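Local coordinates for fructose-bisphosphate aldolase (Slackia heliotrinireducens, PDB 4MOZ), which belongs to the DeoC/LacD family of aldolases, enzymes built on a closed eight-stranded parallel TIM barrel, at residues H67-A72 and A92-V97. Sequence-based numbering, arbitrary orientation.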
ATOM      1  N   HIS C  67      25.689  14.839 -24.340  1.00 26.63           N
ATOM      2  CA  HIS C  67      26.824  13.961 -24.628  1.00 27.69           C
ATOM      3  C   HIS C  67      26.399  12.525 -24.819  1.00 28.22           C
ATOM      4  O   HIS C  67      26.816  11.873 -25.785  1.00 28.08           O
ATOM      5  CB  HIS C  67      27.829  14.080 -23.488  1.00 26.98           C
ATOM      6  CG  HIS C  67      29.137  13.361 -23.722  1.00 29.67           C
ATOM      7  ND1 HIS C  67      29.958  13.659 -24.747  1.00 30.91           N
ATOM      8  CD2 HIS C  67      29.773  12.362 -22.983  1.00 28.89           C
ATOM      9  CE1 HIS C  67      31.052  12.876 -24.682  1.00 31.53           C
ATOM     10  NE2 HIS C  67      30.937  12.086 -23.598  1.00 30.23           N
ATOM     11  N   LEU C  68      25.551  12.026 -23.917  1.00 26.94           N
ATOM     12  CA  LEU C  68      25.087  10.637 -23.969  1.00 27.28           C
ATOM     13  C   LEU C  68      24.317  10.342 -25.252  1.00 27.76           C
ATOM     14  O   LEU C  68      24.496   9.288 -25.866  1.00 28.19           O
ATOM     15  CB  LEU C  68      24.228  10.300 -22.745  1.00 25.67           C
ATOM     16  CG  LEU C  68      24.826  10.599 -21.361  1.00 26.16           C
ATOM     17  CD1 LEU C  68      23.789  10.418 -20.264  1.00 26.00           C
ATOM     18  CD2 LEU C  68      26.052   9.746 -21.082  1.00 26.20           C
ATOM     19  N   PHE C  69      23.471  11.280 -25.661  1.00 27.51           N
ATOM     20  CA  PHE C  69      22.649  11.094 -26.853  1.00 28.74           C
ATOM     21  C   PHE C  69      23.455  11.242 -28.142  1.00 29.70           C
ATOM     22  O   PHE C  69      23.158  10.582 -29.140  1.00 31.08           O
ATOM     23  CB  PHE C  69      21.448  12.036 -26.827  1.00 27.48           C
ATOM     24  CG  PHE C  69      20.415  11.665 -25.794  1.00 27.92           C
ATOM     25  CD1 PHE C  69      20.541  12.097 -24.471  1.00 25.34           C
ATOM     26  CD2 PHE C  69      19.320  10.874 -26.140  1.00 26.53           C
ATOM     27  CE1 PHE C  69      19.596  11.750 -23.517  1.00 26.02           C
ATOM     28  CE2 PHE C  69      18.373  10.528 -25.190  1.00 27.02           C
ATOM     29  CZ  PHE C  69      18.509  10.967 -23.877  1.00 27.93           C
ATOM     30  N   LYS C  70      24.479  12.095 -28.110  1.00 29.77           N
ATOM     31  CA  LYS C  70      25.394  12.251 -29.235  1.00 29.78           C
ATOM     32  C   LYS C  70      26.183  10.963 -29.464  1.00 27.57           C
ATOM     33  O   LYS C  70      26.372  10.546 -30.605  1.00 26.97           O
ATOM     34  CB  LYS C  70      26.356  13.420 -29.003  1.00 29.46           C
ATOM     35  CG  LYS C  70      25.723  14.804 -29.073  1.00 31.02           C
ATOM     36  CD  LYS C  70      26.799  15.867 -28.887  1.00 34.72           C
ATOM     37  CE  LYS C  70      26.220  17.255 -28.665  1.00 36.68           C
ATOM     38  NZ  LYS C  70      25.787  17.890 -29.935  1.00 42.47           N
ATOM     39  N   ILE C  71      26.633  10.345 -28.371  1.00 27.53           N
ATOM     40  CA  ILE C  71      27.347   9.068 -28.419  1.00 26.77           C
ATOM     41  C   ILE C  71      26.462   7.967 -29.001  1.00 26.71           C
ATOM     42  O   ILE C  71      26.876   7.248 -29.909  1.00 27.94           O
ATOM     43  CB  ILE C  71      27.867   8.646 -27.028  1.00 24.71           C
ATOM     44  CG1 ILE C  71      28.933   9.628 -26.533  1.00 25.22           C
ATOM     45  CG2 ILE C  71      28.454   7.243 -27.081  1.00 25.05           C
ATOM     46  CD1 ILE C  71      29.241   9.518 -25.054  1.00 25.64           C
ATOM     47  N   ALA C  72      25.244   7.851 -28.486  1.00 25.35           N
ATOM     48  CA  ALA C  72      24.294   6.850 -28.958  1.00 26.85           C
ATOM     49  C   ALA C  72      23.983   7.017 -30.444  1.00 28.75           C
ATOM     50  O   ALA C  72      23.766   6.031 -31.153  1.00 31.17           O
ATOM     51  CB  ALA C  72      23.014   6.916 -28.142  1.00 23.91           C
ATOM     52  N   ALA C  92      13.296  13.593 -29.069  1.00 27.25           N
ATOM     53  CA  ALA C  92      12.778  14.243 -30.278  1.00 30.68           C
ATOM     54  C   ALA C  92      13.908  14.673 -31.220  1.00 31.32           C
ATOM     55  O   ALA C  92      13.746  14.640 -32.440  1.00 34.20           O
ATOM     56  CB  ALA C  92      11.881  15.426 -29.928  1.00 30.85           C
ATOM     57  N   ASP C  93      15.051  15.049 -30.645  1.00 31.61           N
ATOM     58  CA  ASP C  93      16.225  15.435 -31.423  1.00 31.94           C
ATOM     59  C   ASP C  93      17.140  14.260 -31.755  1.00 32.42           C
ATOM     60  O   ASP C  93      18.114  14.419 -32.488  1.00 33.00           O
ATOM     61  CB  ASP C  93      17.022  16.515 -30.689  1.00 33.38           C
ATOM     62  CG  ASP C  93      16.275  17.820 -30.597  1.00 34.87           C
ATOM     63  OD1 ASP C  93      15.610  18.200 -31.580  1.00 37.82           O
ATOM     64  OD2 ASP C  93      16.352  18.471 -29.541  1.00 35.54           O
ATOM     65  N   TYR C  94      16.833  13.090 -31.199  1.00 31.11           N
ATOM     66  CA  TYR C  94      17.632  11.887 -31.418  1.00 29.74           C
ATOM     67  C   TYR C  94      16.737  10.669 -31.663  1.00 29.14           C
ATOM     68  O   TYR C  94      16.793   9.695 -30.912  1.00 29.04           O
ATOM     69  CB  TYR C  94      18.572  11.661 -30.228  1.00 28.57           C
ATOM     70  CG  TYR C  94      19.604  12.750 -30.083  1.00 29.83           C
ATOM     71  CD1 TYR C  94      19.340  13.898 -29.332  1.00 30.23           C
ATOM     72  CD2 TYR C  94      20.841  12.646 -30.712  1.00 29.61           C
ATOM     73  CE1 TYR C  94      20.283  14.907 -29.209  1.00 29.55           C
ATOM     74  CE2 TYR C  94      21.792  13.650 -30.596  1.00 30.85           C
ATOM     75  CZ  TYR C  94      21.506  14.775 -29.846  1.00 29.92           C
ATOM     76  OH  TYR C  94      22.447  15.763 -29.731  1.00 30.75           O
ATOM     77  N   PRO C  95      15.912  10.716 -32.731  1.00 30.22           N
ATOM     78  CA  PRO C  95      14.895   9.669 -32.919  1.00 30.12           C
ATOM     79  C   PRO C  95      15.431   8.305 -33.351  1.00 29.64           C
ATOM     80  O   PRO C  95      14.775   7.294 -33.111  1.00 33.47           O
ATOM     81  CB  PRO C  95      13.974  10.249 -34.001  1.00 29.15           C
ATOM     82  CG  PRO C  95      14.807  11.246 -34.742  1.00 28.90           C
ATOM     83  CD  PRO C  95      15.928  11.690 -33.841  1.00 29.47           C
ATOM     84  N   ASN C  96      16.609   8.271 -33.972  1.00 29.97           N
ATOM     85  CA  ASN C  96      17.147   7.027 -34.538  1.00 33.39           C
ATOM     86  C   ASN C  96      18.041   6.281 -33.562  1.00 33.22           C
ATOM     87  O   ASN C  96      19.194   5.969 -33.864  1.00 38.11           O
ATOM     88  CB  ASN C  96      17.901   7.304 -35.840  1.00 34.39           C
ATOM     89  CG  ASN C  96      17.104   8.153 -36.804  1.00 37.89           C
ATOM     90  OD1 ASN C  96      17.616   9.129 -37.350  1.00 46.44           O
ATOM     91  ND2 ASN C  96      15.838   7.797 -37.005  1.00 37.75           N
ATOM     92  N   VAL C  97      17.500   6.018 -32.380  1.00 31.28           N
ATOM     93  CA  VAL C  97      18.184   5.251 -31.353  1.00 28.35           C
ATOM     94  C   VAL C  97      17.146   4.267 -30.821  1.00 27.86           C
ATOM     95  O   VAL C  97      15.961   4.603 -30.713  1.00 24.75           O
ATOM     96  CB  VAL C  97      18.686   6.161 -30.202  1.00 27.97           C
ATOM     97  CG1 VAL C  97      19.356   5.345 -29.104  1.00 24.57           C
ATOM     98  CG2 VAL C  97      19.650   7.221 -30.717  1.00 27.18           C
TER
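The ring of Tyr-94 presents one face to the helix 66-74, and Phe-69 CB sits over the middle of it, 3.7 Å from the ring centroid and only 8° off the ring normal, a CH-pi contact with the carbon almost directly above the ring centre. On the same side Phe-69 O approaches Tyr-94 CD2 at 3.5 Å, so the aromatic ring packs on helix backbone as well as side chain. The two rings themselves meet obliquely, with their planes at 42° and centroids 5.8 Å apart. Because Phe-69 CG lies anti to its own carbonyl carbon (chi1 -71°), its ring leads away from the loop and stacks on Tyr-90, and the side chain also touches Met-80 of strand 79-82. At the far end of the phenol, the aliphatic part of Lys-70 runs past the hydroxyl, CG lying 3.5 Å from Tyr-94 OH. The polar partner of that hydroxyl is the carboxylate of Glu-66, one turn earlier on the helix, to which it is hydrogen-bonded. Further along, Ala-72 CB meets Val-97 CG1 at 4.1 Å, and both side chains also touch Met-80. This is a local instance of the alpha/beta-barrel plan: helix 66-74, which lies between the first and second strands, packs beside the loop that leads into the third, with the second strand beneath. Across these two segments the chemistry is one of dispersion and CH-pi attraction without a hydrogen bond, while the hydrogen bond to Glu-66 probably restrains the hydroxyl end of Tyr-94 and so helps keep its ring against the helix.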